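Local coordinates for uncharacterized protein (Pseudomonas aeruginosa PAO1, PDB 4R1D) that is probably a lipase of the alpha/beta hydrolase family, a calcium-binding type VI secretion effector (Tle4) held in complex with its inhibitor Tli4, at residues E312-A315 with I316-S320; G399-D402 with N403-D406. All coordinates share one frame; numbering follows the deposited sequence.

Interaction 1: residues E312-A315 with I316-S320; sequences EVTA and IVANS
Val313 O takes two backbone N-H groups from the next turn of the helix. The stronger bond comes from Val317 N at 2.9 Å. It is nearly straight at hydrogen (171°), and Val317 N sits almost along the C=O axis of Val313. Ile316 N adds a weak bond to the same oxygen, with an N-H...O angle of 131°. Thr314 O accepts Ala318 N at 3.1 Å, with the donor tilted out of the carbonyl plane. Ala315 O is satisfied from outside, by Gln103 NE2.

These bonds belong to the C-terminal part of helix 310-317. The chain then leaves through a type I beta turn from Val317 to Ser320, where Ser320 N bonds to Val317 O at 3.0 Å. Ser320 is in turn the N-cap of the next short helix. Its OG accepts Ala323 N and also bonds to Leu212 O, so the buried hydroxyl is used twice.

On the apolar side, Val313 and Val317 lie side by side, with Val313 CG1 3.6 Å from Val317 CG2. In Val313, CG1 is anti to the backbone N (chi1 176°), which carries it forward along the helix to meet Val317. One position on, the methyl Thr314 CG2 lies 4.0 Å from Ala318 CB. Thr314 OG1 lies beside its own backbone N and bonds back to Ala310 O. Glu312 OE1 likewise turns back, to Arg308 N.

Thr314, Val317 and Ala318 pack on Met294 of helix 289-296, and Val317 also reaches Ile290. Ile316 rests on Arg102 of helix 99-105. Val317 further touches Ala323 and Leu324 of helix 321-324, so the two successive helices meet across the turn.

Interaction 2: residues G399-D402 with N403-D406; sequences GPRD and NFED
Arg401 and Glu405, one helical turn apart, are bridged by a water. Arg401 NH1 donates to it at 2.8 Å, and the water donates to Glu405 OE2 at 2.9 Å. The charged groups themselves stay apart, with Arg401 NE 4.9 Å from Glu405 OE2. The two side chains touch instead through the aliphatic part of Arg401, with Arg401 CG 3.4 Å from Glu405 OE2. Arg401 is bent at chi2 (63°) and chi3 (76°), which brings its guanidinium round beside Phe404. Arg401 NH1 is 3.9 Å from Phe404 CD2, and the two planes stand 79° apart. The bridging water lies at the edge of the ring, in its plane.

These are the first two turns of helix 400-421, with Gly399 at the N-cap position. Asn403 N bonds to Gly399 O at 3.0 Å, and three more i to i+4 bonds follow, ending with Asp406 N to Asp402 O.

Further out, Arg401 NH2 is held by Ser384 OG and Val379 O. The acidic groups reach the other protein chain of the complex: Glu405 OE1 forms a salt bridge with its Lys91 NZ, Asp402 OD2 bonds to its Ser115 OG, and Asp406 OD2 to its Thr92 OG1 and Lys91 N.

From the N terminus, interaction 1 comes first, at the end of helix 310-317. Interaction 2 follows at the start of helix 400-421. Each lies within one continuous run of chain, so neither closes a long loop. They are in series and neither nest nor cross. Their centres are nonetheless about 13 Å apart, and they touch: Ala318 O packs against Phe404 CD1 at 3.6 Å. Leu387 lies near both, touching Ala318 and Pro400. Interaction 1 belongs to a cluster of short helices, while interaction 2 starts the long helix 400-421 at the face met by the partner chain. Both lie away from the calcium site.

Interaction 1: residues E312-A315 with I316-S320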
ATOM      1  N   GLU A 312      -6.717  -6.399 -12.926  1.00 16.60           N
ATOM      2  CA  GLU A 312      -6.404  -5.143 -12.242  1.00 19.19           C
ATOM      3  C   GLU A 312      -5.821  -5.391 -10.859  1.00 19.24           C
ATOM      4  O   GLU A 312      -4.818  -4.799 -10.479  1.00 16.61           O
ATOM      5  CB  GLU A 312      -7.650  -4.260 -12.151  1.00 15.89           C
ATOM      6  CG  GLU A 312      -8.038  -3.713 -13.520  1.00 21.64           C
ATOM      7  CD  GLU A 312      -9.239  -2.787 -13.497  1.00 21.95           C
ATOM      8  OE1 GLU A 312      -9.856  -2.596 -12.433  1.00 21.79           O
ATOM      9  OE2 GLU A 312      -9.585  -2.269 -14.575  1.00 24.27           O
ATOM     10  N   VAL A 313      -6.445  -6.284 -10.106  1.00 15.06           N
ATOM     11  CA  VAL A 313      -5.965  -6.550  -8.760  1.00 12.11           C
ATOM     12  C   VAL A 313      -4.641  -7.273  -8.819  1.00 16.65           C
ATOM     13  O   VAL A 313      -3.708  -6.944  -8.096  1.00 15.38           O
ATOM     14  CB  VAL A 313      -6.960  -7.416  -7.977  1.00 16.02           C
ATOM     15  CG1 VAL A 313      -6.377  -7.765  -6.602  1.00 15.24           C
ATOM     16  CG2 VAL A 313      -8.287  -6.689  -7.833  1.00 15.73           C
ATOM     17  N   THR A 314      -4.565  -8.279  -9.687  1.00 12.80           N
ATOM     18  CA  THR A 314      -3.374  -9.106  -9.774  1.00 11.56           C
ATOM     19  C   THR A 314      -2.142  -8.291 -10.175  1.00 12.81           C
ATOM     20  O   THR A 314      -1.057  -8.531  -9.670  1.00 16.10           O
ATOM     21  CB  THR A 314      -3.606 -10.272 -10.751  1.00 13.03           C
ATOM     22  OG1 THR A 314      -4.605 -11.144 -10.198  1.00 15.88           O
ATOM     23  CG2 THR A 314      -2.323 -11.055 -10.966  1.00 17.52           C
ATOM     24  N   ALA A 315      -2.327  -7.312 -11.056  1.00 15.53           N
ATOM     25  CA  ALA A 315      -1.219  -6.472 -11.509  1.00 12.70           C
ATOM     26  C   ALA A 315      -0.528  -5.747 -10.358  1.00 14.34           C
ATOM     27  O   ALA A 315       0.675  -5.508 -10.399  1.00 17.59           O
ATOM     28  CB  ALA A 315      -1.706  -5.452 -12.536  1.00 16.20           C
ATOM     29  N   ILE A 316      -1.307  -5.361  -9.357  1.00 14.22           N
ATOM     30  CA  ILE A 316      -0.741  -4.689  -8.191  1.00 14.68           C
ATOM     31  C   ILE A 316      -0.332  -5.673  -7.082  1.00 16.11           C
ATOM     32  O   ILE A 316       0.832  -5.694  -6.643  1.00 16.74           O
ATOM     33  CB  ILE A 316      -1.708  -3.611  -7.683  1.00 16.95           C
ATOM     34  CG1 ILE A 316      -2.046  -2.646  -8.820  1.00 18.61           C
ATOM     35  CG2 ILE A 316      -1.106  -2.860  -6.496  1.00 16.18           C
ATOM     36  CD1 ILE A 316      -3.168  -1.692  -8.483  1.00 21.01           C
ATOM     37  N   VAL A 317      -1.268  -6.518  -6.659  1.00 13.29           N
ATOM     38  CA  VAL A 317      -1.039  -7.366  -5.502  1.00 12.34           C
ATOM     39  C   VAL A 317       0.094  -8.367  -5.717  1.00 12.51           C
ATOM     40  O   VAL A 317       0.893  -8.601  -4.821  1.00 13.56           O
ATOM     41  CB  VAL A 317      -2.342  -8.103  -5.097  1.00 13.38           C
ATOM     42  CG1 VAL A 317      -2.082  -9.093  -3.968  1.00 13.85           C
ATOM     43  CG2 VAL A 317      -3.405  -7.083  -4.683  1.00 14.69           C
ATOM     44  N   ALA A 318       0.172  -8.957  -6.909  1.00 14.43           N
ATOM     45  CA  ALA A 318       1.146 -10.021  -7.156  1.00 16.13           C
ATOM     46  C   ALA A 318       2.575  -9.498  -7.176  1.00 17.52           C
ATOM     47  O   ALA A 318       3.523 -10.281  -7.183  1.00 16.61           O
ATOM     48  CB  ALA A 318       0.820 -10.792  -8.468  1.00 17.26           C
ATOM     49  N   ASN A 319       2.724  -8.174  -7.166  1.00 15.55           N
ATOM     50  CA  ASN A 319       4.050  -7.538  -7.083  1.00 16.52           C
ATOM     51  C   ASN A 319       4.377  -6.899  -5.738  1.00 18.94           C
ATOM     52  O   ASN A 319       5.428  -6.257  -5.582  1.00 18.74           O
ATOM     53  CB  ASN A 319       4.195  -6.489  -8.187  1.00 18.41           C
ATOM     54  CG  ASN A 319       4.202  -7.104  -9.545  1.00 17.23           C
ATOM     55  OD1 ASN A 319       3.317  -6.853 -10.358  1.00 21.04           O
ATOM     56  ND2 ASN A 319       5.187  -7.950  -9.796  1.00 17.51           N
ATOM     57  N   SER A 320       3.485  -7.079  -4.770  1.00 15.39           N
ATOM     58  CA  SER A 320       3.600  -6.403  -3.485  1.00 16.32           C
ATOM     59  C   SER A 320       3.671  -7.402  -2.345  1.00 17.52           C
ATOM     60  O   SER A 320       2.726  -8.160  -2.111  1.00 14.88           O
ATOM     61  CB  SER A 320       2.415  -5.457  -3.273  1.00 15.44           C
ATOM     62  OG  SER A 320       2.197  -5.231  -1.889  1.00 17.52           O
TER

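Interaction 2: residues G399-D402 with N403-D406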
ATOM      1  N   GLY A 399      12.231 -12.260 -15.076  1.00 24.86           N
ATOM      2  CA  GLY A 399      11.033 -12.941 -15.528  1.00 24.27           C
ATOM      3  C   GLY A 399       9.920 -12.716 -14.531  1.00 23.22           C
ATOM      4  O   GLY A 399      10.143 -12.814 -13.333  1.00 19.32           O
ATOM      5  N   PRO A 400       8.715 -12.399 -15.024  1.00 26.12           N
ATOM      6  CA  PRO A 400       7.587 -12.054 -14.150  1.00 23.14           C
ATOM      7  C   PRO A 400       7.239 -13.174 -13.175  1.00 23.73           C
ATOM      8  O   PRO A 400       6.959 -12.909 -12.004  1.00 20.66           O
ATOM      9  CB  PRO A 400       6.440 -11.821 -15.140  1.00 19.97           C
ATOM     10  CG  PRO A 400       7.149 -11.361 -16.398  1.00 28.52           C
ATOM     11  CD  PRO A 400       8.401 -12.190 -16.447  1.00 27.07           C
ATOM     12  N   ARG A 401       7.266 -14.412 -13.653  1.00 22.98           N
ATOM     13  CA  ARG A 401       6.922 -15.555 -12.818  1.00 19.66           C
ATOM     14  C   ARG A 401       8.068 -15.854 -11.844  1.00 21.96           C
ATOM     15  O   ARG A 401       7.822 -16.244 -10.708  1.00 20.02           O
ATOM     16  CB  ARG A 401       6.571 -16.764 -13.700  1.00 28.96           C
ATOM     17  CG  ARG A 401       5.941 -17.963 -13.002  1.00 38.19           C
ATOM     18  CD  ARG A 401       4.583 -17.674 -12.357  1.00 29.19           C
ATOM     19  NE  ARG A 401       3.429 -17.567 -13.265  1.00 30.11           N
ATOM     20  CZ  ARG A 401       2.170 -17.738 -12.851  1.00 22.42           C
ATOM     21  NH1 ARG A 401       1.947 -18.058 -11.587  1.00 19.70           N
ATOM     22  NH2 ARG A 401       1.144 -17.609 -13.684  1.00 23.49           N
ATOM     23  N   ASP A 402       9.314 -15.635 -12.275  1.00 20.29           N
ATOM     24  CA  ASP A 402      10.472 -15.786 -11.392  1.00 20.40           C
ATOM     25  C   ASP A 402      10.286 -14.879 -10.186  1.00 20.32           C
ATOM     26  O   ASP A 402      10.456 -15.295  -9.049  1.00 18.16           O
ATOM     27  CB  ASP A 402      11.771 -15.357 -12.085  1.00 17.56           C
ATOM     28  CG  ASP A 402      12.336 -16.414 -13.017  1.00 25.50           C
ATOM     29  OD1 ASP A 402      11.954 -17.602 -12.914  1.00 23.18           O
ATOM     30  OD2 ASP A 402      13.194 -16.043 -13.850  1.00 23.48           O
ATOM     31  N   ASN A 403       9.974 -13.621 -10.459  1.00 19.26           N
ATOM     32  CA  ASN A 403       9.783 -12.636  -9.396  1.00 17.16           C
ATOM     33  C   ASN A 403       8.650 -13.045  -8.469  1.00 19.53           C
ATOM     34  O   ASN A 403       8.792 -13.019  -7.246  1.00 16.21           O
ATOM     35  CB  ASN A 403       9.489 -11.266  -9.995  1.00 21.47           C
ATOM     36  CG  ASN A 403       9.699 -10.158  -9.002  1.00 39.64           C
ATOM     37  OD1 ASN A 403      10.836  -9.842  -8.657  1.00 42.72           O
ATOM     38  ND2 ASN A 403       8.604  -9.567  -8.518  1.00 35.84           N
ATOM     39  N   PHE A 404       7.519 -13.415  -9.064  1.00 18.59           N
ATOM     40  CA  PHE A 404       6.345 -13.807  -8.293  1.00 16.44           C
ATOM     41  C   PHE A 404       6.610 -15.018  -7.399  1.00 15.38           C
ATOM     42  O   PHE A 404       6.238 -15.017  -6.226  1.00 16.26           O
ATOM     43  CB  PHE A 404       5.146 -14.058  -9.221  1.00 19.13           C
ATOM     44  CG  PHE A 404       3.934 -14.591  -8.512  1.00 17.00           C
ATOM     45  CD1 PHE A 404       3.243 -13.803  -7.596  1.00 16.28           C
ATOM     46  CD2 PHE A 404       3.485 -15.881  -8.746  1.00 18.38           C
ATOM     47  CE1 PHE A 404       2.130 -14.297  -6.933  1.00 18.50           C
ATOM     48  CE2 PHE A 404       2.361 -16.371  -8.088  1.00 15.75           C
ATOM     49  CZ  PHE A 404       1.688 -15.579  -7.184  1.00 19.28           C
ATOM     50  N   GLU A 405       7.258 -16.055  -7.933  1.00 16.97           N
ATOM     51  CA  GLU A 405       7.511 -17.243  -7.119  1.00 19.32           C
ATOM     52  C   GLU A 405       8.470 -16.959  -5.967  1.00 17.11           C
ATOM     53  O   GLU A 405       8.299 -17.480  -4.850  1.00 16.43           O
ATOM     54  CB  GLU A 405       7.993 -18.413  -7.996  1.00 19.05           C
ATOM     55  CG  GLU A 405       6.924 -18.839  -8.993  1.00 20.02           C
ATOM     56  CD  GLU A 405       7.334 -20.022  -9.841  1.00 31.73           C
ATOM     57  OE1 GLU A 405       8.455 -20.530  -9.662  1.00 34.07           O
ATOM     58  OE2 GLU A 405       6.527 -20.442 -10.689  1.00 26.38           O
ATOM     59  N   ASP A 406       9.487 -16.138  -6.221  1.00 15.43           N
ATOM     60  CA  ASP A 406      10.392 -15.749  -5.149  1.00 18.90           C
ATOM     61  C   ASP A 406       9.640 -14.946  -4.078  1.00 16.13           C
ATOM     62  O   ASP A 406       9.925 -15.083  -2.882  1.00 15.55           O
ATOM     63  CB  ASP A 406      11.590 -14.959  -5.684  1.00 18.57           C
ATOM     64  CG  ASP A 406      12.771 -15.856  -6.031  1.00 20.46           C
ATOM     65  OD1 ASP A 406      12.671 -17.061  -5.743  1.00 20.73           O
ATOM     66  OD2 ASP A 406      13.799 -15.355  -6.558  1.00 21.26           O
TER
HETATM   67  O   HOH W   1       3.829 -19.604 -10.135  1.00 21.79           O